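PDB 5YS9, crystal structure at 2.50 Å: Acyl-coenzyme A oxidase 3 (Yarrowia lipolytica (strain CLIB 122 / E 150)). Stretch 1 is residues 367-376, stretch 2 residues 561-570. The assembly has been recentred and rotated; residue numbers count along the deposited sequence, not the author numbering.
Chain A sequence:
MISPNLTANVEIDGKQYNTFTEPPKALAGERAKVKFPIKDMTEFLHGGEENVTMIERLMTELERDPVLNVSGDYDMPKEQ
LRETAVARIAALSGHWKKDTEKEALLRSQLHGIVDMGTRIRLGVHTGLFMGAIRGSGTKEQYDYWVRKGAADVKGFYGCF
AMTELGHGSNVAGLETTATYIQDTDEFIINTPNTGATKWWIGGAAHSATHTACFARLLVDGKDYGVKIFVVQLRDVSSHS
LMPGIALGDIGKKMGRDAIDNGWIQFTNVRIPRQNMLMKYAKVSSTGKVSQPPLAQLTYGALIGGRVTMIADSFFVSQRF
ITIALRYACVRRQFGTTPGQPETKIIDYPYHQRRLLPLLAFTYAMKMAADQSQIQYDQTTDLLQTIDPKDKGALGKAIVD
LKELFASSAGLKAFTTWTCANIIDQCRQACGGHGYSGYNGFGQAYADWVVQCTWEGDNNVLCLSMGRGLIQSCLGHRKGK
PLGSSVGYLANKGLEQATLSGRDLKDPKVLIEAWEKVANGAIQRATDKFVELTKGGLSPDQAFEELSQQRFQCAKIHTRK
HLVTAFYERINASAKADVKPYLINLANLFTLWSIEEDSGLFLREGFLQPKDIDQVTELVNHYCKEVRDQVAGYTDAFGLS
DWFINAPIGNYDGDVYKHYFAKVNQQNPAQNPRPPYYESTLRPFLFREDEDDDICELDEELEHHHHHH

Stretch 1, residues 367-376: MAADQSQIQY
Stretch 2 (561-570) HLVTAFYERI

The most unusual feature of this contact is that its knob is an arginine: the side chain of Arg569 sits in a hole formed by Met367, Asp370, Gln371 and Ile374. Both stretches are helical throughout, 193 or more residues apart wherever they touch, and their axes cross at 78°, approaching to 8.5 Å. Phi and psi stay near -63° and -43°, with i to i+4 backbone hydrogen bonds such as Gln371 N to Met367 O (2.8 Å) and Ala565 N to His561 O (2.8 Å).

At the crossing, Ala368 CA lies 5.3 Å from Ala565 CA, and Met367 CA 5.5 Å from Phe566 CA. Alanine suits this point because a lone methyl lets the backbones come close: Ala565 CB lies 3.9 Å from both Ala368 CA and Gln371 CB. Leu562 (m, t) extends CD2 to 4.1 Å from Ala368 CB. Met367 (m, m, chi3 102°) starts toward the partner helix, then its end leads away; CG packs obliquely at 3.9 Å from Phe566 CD1, and SD lies 3.6 Å from Arg569 CB. Met367, Leu562 and Phe566 (chi1 t, -151°; chi2 -17°) are buried, where apolar side chains need no polar partner.

Arg569 folds compactly (m, m, m, chi4 130°), so its aliphatic part can pack while its charged end still meets water. Ile374 (m, t) places CD1 over one guanidinium face, 3.6 Å from Arg569 CZ. A water accepts from Arg569 NH2 (3.1 Å) and donates to Asp370 OD2 (3.1 Å), linking opposite charges without a direct salt bridge; Asp370 has chi1 -74°.

Gln371 (t, p) reaches across to Glu568, whose chi1 is -108°, beside the knob. Ser372 (m) turns OG back to Ala368 O (3.0 Å), satisfying its hydroxyl within its own helix. Together the stretches bury 531 Å², both sides summed, with Arg569 covered most; close packing accounts for much of the contact.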

# COMPACT_ATOMS: atom_id res chain seq x y z
N MET A 367 -1.17 23.58 -1.39
CA MET A 367 -1.93 24.76 -0.96
C MET A 367 -2.30 24.70 0.53
O MET A 367 -2.29 25.73 1.20
CB MET A 367 -3.18 24.95 -1.83
CG MET A 367 -2.91 25.24 -3.31
SD MET A 367 -1.67 26.52 -3.45
CE MET A 367 -0.14 25.66 -3.86
N ALA A 368 -2.58 23.52 1.05
CA ALA A 368 -2.86 23.39 2.48
C ALA A 368 -1.61 23.58 3.37
O ALA A 368 -1.67 24.14 4.45
CB ALA A 368 -3.54 22.08 2.76
N ALA A 369 -0.47 23.13 2.92
CA ALA A 369 0.79 23.48 3.57
C ALA A 369 1.08 24.98 3.57
O ALA A 369 1.61 25.49 4.55
CB ALA A 369 1.95 22.75 2.89
N ASP A 370 0.81 25.64 2.46
CA ASP A 370 1.08 27.07 2.28
C ASP A 370 0.09 27.87 3.10
O ASP A 370 0.50 28.74 3.84
CB ASP A 370 1.01 27.48 0.80
CG ASP A 370 2.24 27.00 -0.04
OD1 ASP A 370 3.17 26.35 0.49
OD2 ASP A 370 2.28 27.28 -1.25
N GLN A 371 -1.21 27.56 2.99
CA GLN A 371 -2.24 28.23 3.76
C GLN A 371 -1.99 28.11 5.26
O GLN A 371 -2.25 29.07 6.02
CB GLN A 371 -3.60 27.67 3.40
CG GLN A 371 -4.83 28.31 4.11
CD GLN A 371 -5.32 29.63 3.50
OE1 GLN A 371 -6.52 29.78 3.27
NE2 GLN A 371 -4.41 30.58 3.23
N SER A 372 -1.49 26.96 5.70
CA SER A 372 -1.21 26.76 7.12
C SER A 372 -0.04 27.57 7.62
O SER A 372 -0.07 28.10 8.74
CB SER A 372 -0.96 25.30 7.43
OG SER A 372 -2.15 24.59 7.35
N GLN A 373 1.03 27.63 6.81
CA GLN A 373 2.23 28.40 7.17
C GLN A 373 1.92 29.91 7.18
O GLN A 373 2.42 30.63 8.04
CB GLN A 373 3.41 28.06 6.23
CG GLN A 373 4.74 28.77 6.54
CD GLN A 373 5.35 28.46 7.92
OE1 GLN A 373 5.31 27.32 8.43
NE2 GLN A 373 5.96 29.48 8.53
N ILE A 374 1.11 30.35 6.23
CA ILE A 374 0.69 31.74 6.12
C ILE A 374 -0.26 32.10 7.27
O ILE A 374 -0.02 33.08 7.95
CB ILE A 374 0.03 32.05 4.75
CG1 ILE A 374 1.02 31.84 3.58
CG2 ILE A 374 -0.53 33.47 4.72
CD1 ILE A 374 0.34 31.51 2.26
N GLN A 375 -1.30 31.30 7.53
CA GLN A 375 -2.18 31.60 8.67
C GLN A 375 -1.39 31.63 9.98
O GLN A 375 -1.52 32.57 10.77
CB GLN A 375 -3.40 30.68 8.76
CG GLN A 375 -4.59 31.25 8.01
CD GLN A 375 -5.68 30.21 7.75
OE1 GLN A 375 -5.96 29.36 8.60
NE2 GLN A 375 -6.29 30.28 6.58
N TYR A 376 -0.52 30.64 10.18
CA TYR A 376 0.39 30.68 11.31
C TYR A 376 1.24 31.98 11.37
O TYR A 376 1.38 32.54 12.44
CB TYR A 376 1.28 29.43 11.36
CG TYR A 376 2.34 29.51 12.43
CD1 TYR A 376 2.05 29.19 13.76
CD2 TYR A 376 3.63 29.96 12.13
CE1 TYR A 376 3.03 29.29 14.75
CE2 TYR A 376 4.61 30.07 13.10
CZ TYR A 376 4.32 29.73 14.40
OH TYR A 376 5.30 29.84 15.36
N HIS A 561 -11.16 21.42 4.76
CA HIS A 561 -9.99 22.31 4.79
C HIS A 561 -9.10 22.30 3.51
O HIS A 561 -8.65 23.35 3.05
CB HIS A 561 -9.15 22.14 6.09
CG HIS A 561 -8.33 23.34 6.42
ND1 HIS A 561 -8.90 24.58 6.68
CD2 HIS A 561 -6.99 23.53 6.45
CE1 HIS A 561 -7.94 25.47 6.88
NE2 HIS A 561 -6.77 24.86 6.75
N LEU A 562 -8.85 21.12 2.93
CA LEU A 562 -8.15 20.98 1.61
C LEU A 562 -8.86 21.74 0.49
O LEU A 562 -8.22 22.40 -0.29
CB LEU A 562 -8.04 19.49 1.20
CG LEU A 562 -7.01 18.65 1.99
CD1 LEU A 562 -7.36 17.18 2.03
CD2 LEU A 562 -5.63 18.87 1.40
N VAL A 563 -10.18 21.60 0.43
CA VAL A 563 -11.03 22.31 -0.54
C VAL A 563 -10.89 23.83 -0.35
O VAL A 563 -10.63 24.58 -1.28
CB VAL A 563 -12.51 21.88 -0.32
CG1 VAL A 563 -13.49 22.76 -1.10
CG2 VAL A 563 -12.70 20.40 -0.67
N THR A 564 -11.06 24.28 0.88
CA THR A 564 -10.99 25.69 1.20
C THR A 564 -9.63 26.27 0.86
O THR A 564 -9.54 27.28 0.15
CB THR A 564 -11.41 25.89 2.65
OG1 THR A 564 -12.83 25.81 2.65
CG2 THR A 564 -11.02 27.21 3.20
N ALA A 565 -8.58 25.60 1.31
CA ALA A 565 -7.23 26.11 1.05
C ALA A 565 -6.88 26.17 -0.43
O ALA A 565 -6.22 27.13 -0.86
CB ALA A 565 -6.20 25.30 1.81
N PHE A 566 -7.33 25.19 -1.21
CA PHE A 566 -7.10 25.26 -2.66
C PHE A 566 -7.71 26.55 -3.27
O PHE A 566 -7.00 27.35 -3.88
CB PHE A 566 -7.66 24.00 -3.35
CG PHE A 566 -6.94 23.59 -4.63
CD1 PHE A 566 -6.10 24.45 -5.35
CD2 PHE A 566 -7.17 22.33 -5.16
CE1 PHE A 566 -5.49 24.04 -6.54
CE2 PHE A 566 -6.57 21.92 -6.35
CZ PHE A 566 -5.74 22.77 -7.04
N TYR A 567 -9.00 26.77 -3.05
CA TYR A 567 -9.71 27.97 -3.58
C TYR A 567 -9.15 29.31 -3.07
O TYR A 567 -8.89 30.22 -3.86
CB TYR A 567 -11.21 27.84 -3.33
CG TYR A 567 -11.89 26.77 -4.18
CD1 TYR A 567 -11.75 26.77 -5.57
CD2 TYR A 567 -12.70 25.77 -3.61
CE1 TYR A 567 -12.38 25.81 -6.36
CE2 TYR A 567 -13.35 24.81 -4.40
CZ TYR A 567 -13.18 24.84 -5.77
OH TYR A 567 -13.82 23.93 -6.57
N GLU A 568 -8.91 29.38 -1.75
CA GLU A 568 -8.36 30.59 -1.11
C GLU A 568 -7.03 30.99 -1.68
O GLU A 568 -6.76 32.18 -1.84
CB GLU A 568 -8.23 30.43 0.44
CG GLU A 568 -9.25 31.24 1.27
CD GLU A 568 -9.97 30.45 2.38
OE1 GLU A 568 -11.21 30.25 2.23
OE2 GLU A 568 -9.33 30.03 3.39
N ARG A 569 -6.18 30.02 -1.98
CA ARG A 569 -4.82 30.30 -2.48
C ARG A 569 -4.87 30.70 -3.95
O ARG A 569 -4.05 31.50 -4.38
CB ARG A 569 -3.87 29.09 -2.29
CG ARG A 569 -3.51 28.68 -0.84
CD ARG A 569 -2.69 29.70 -0.04
NE ARG A 569 -1.62 30.34 -0.80
CZ ARG A 569 -1.38 31.65 -0.87
NH1 ARG A 569 -2.09 32.55 -0.19
NH2 ARG A 569 -0.38 32.08 -1.64
N ILE A 570 -5.82 30.15 -4.70
CA ILE A 570 -6.05 30.55 -6.11
C ILE A 570 -6.51 32.01 -6.17
O ILE A 570 -5.92 32.80 -6.89
CB ILE A 570 -7.09 29.63 -6.81
CG1 ILE A 570 -6.52 28.20 -6.98
CG2 ILE A 570 -7.46 30.19 -8.18
CD1 ILE A 570 -7.54 27.10 -7.29
O HOH W 1 0.71 29.42 -2.85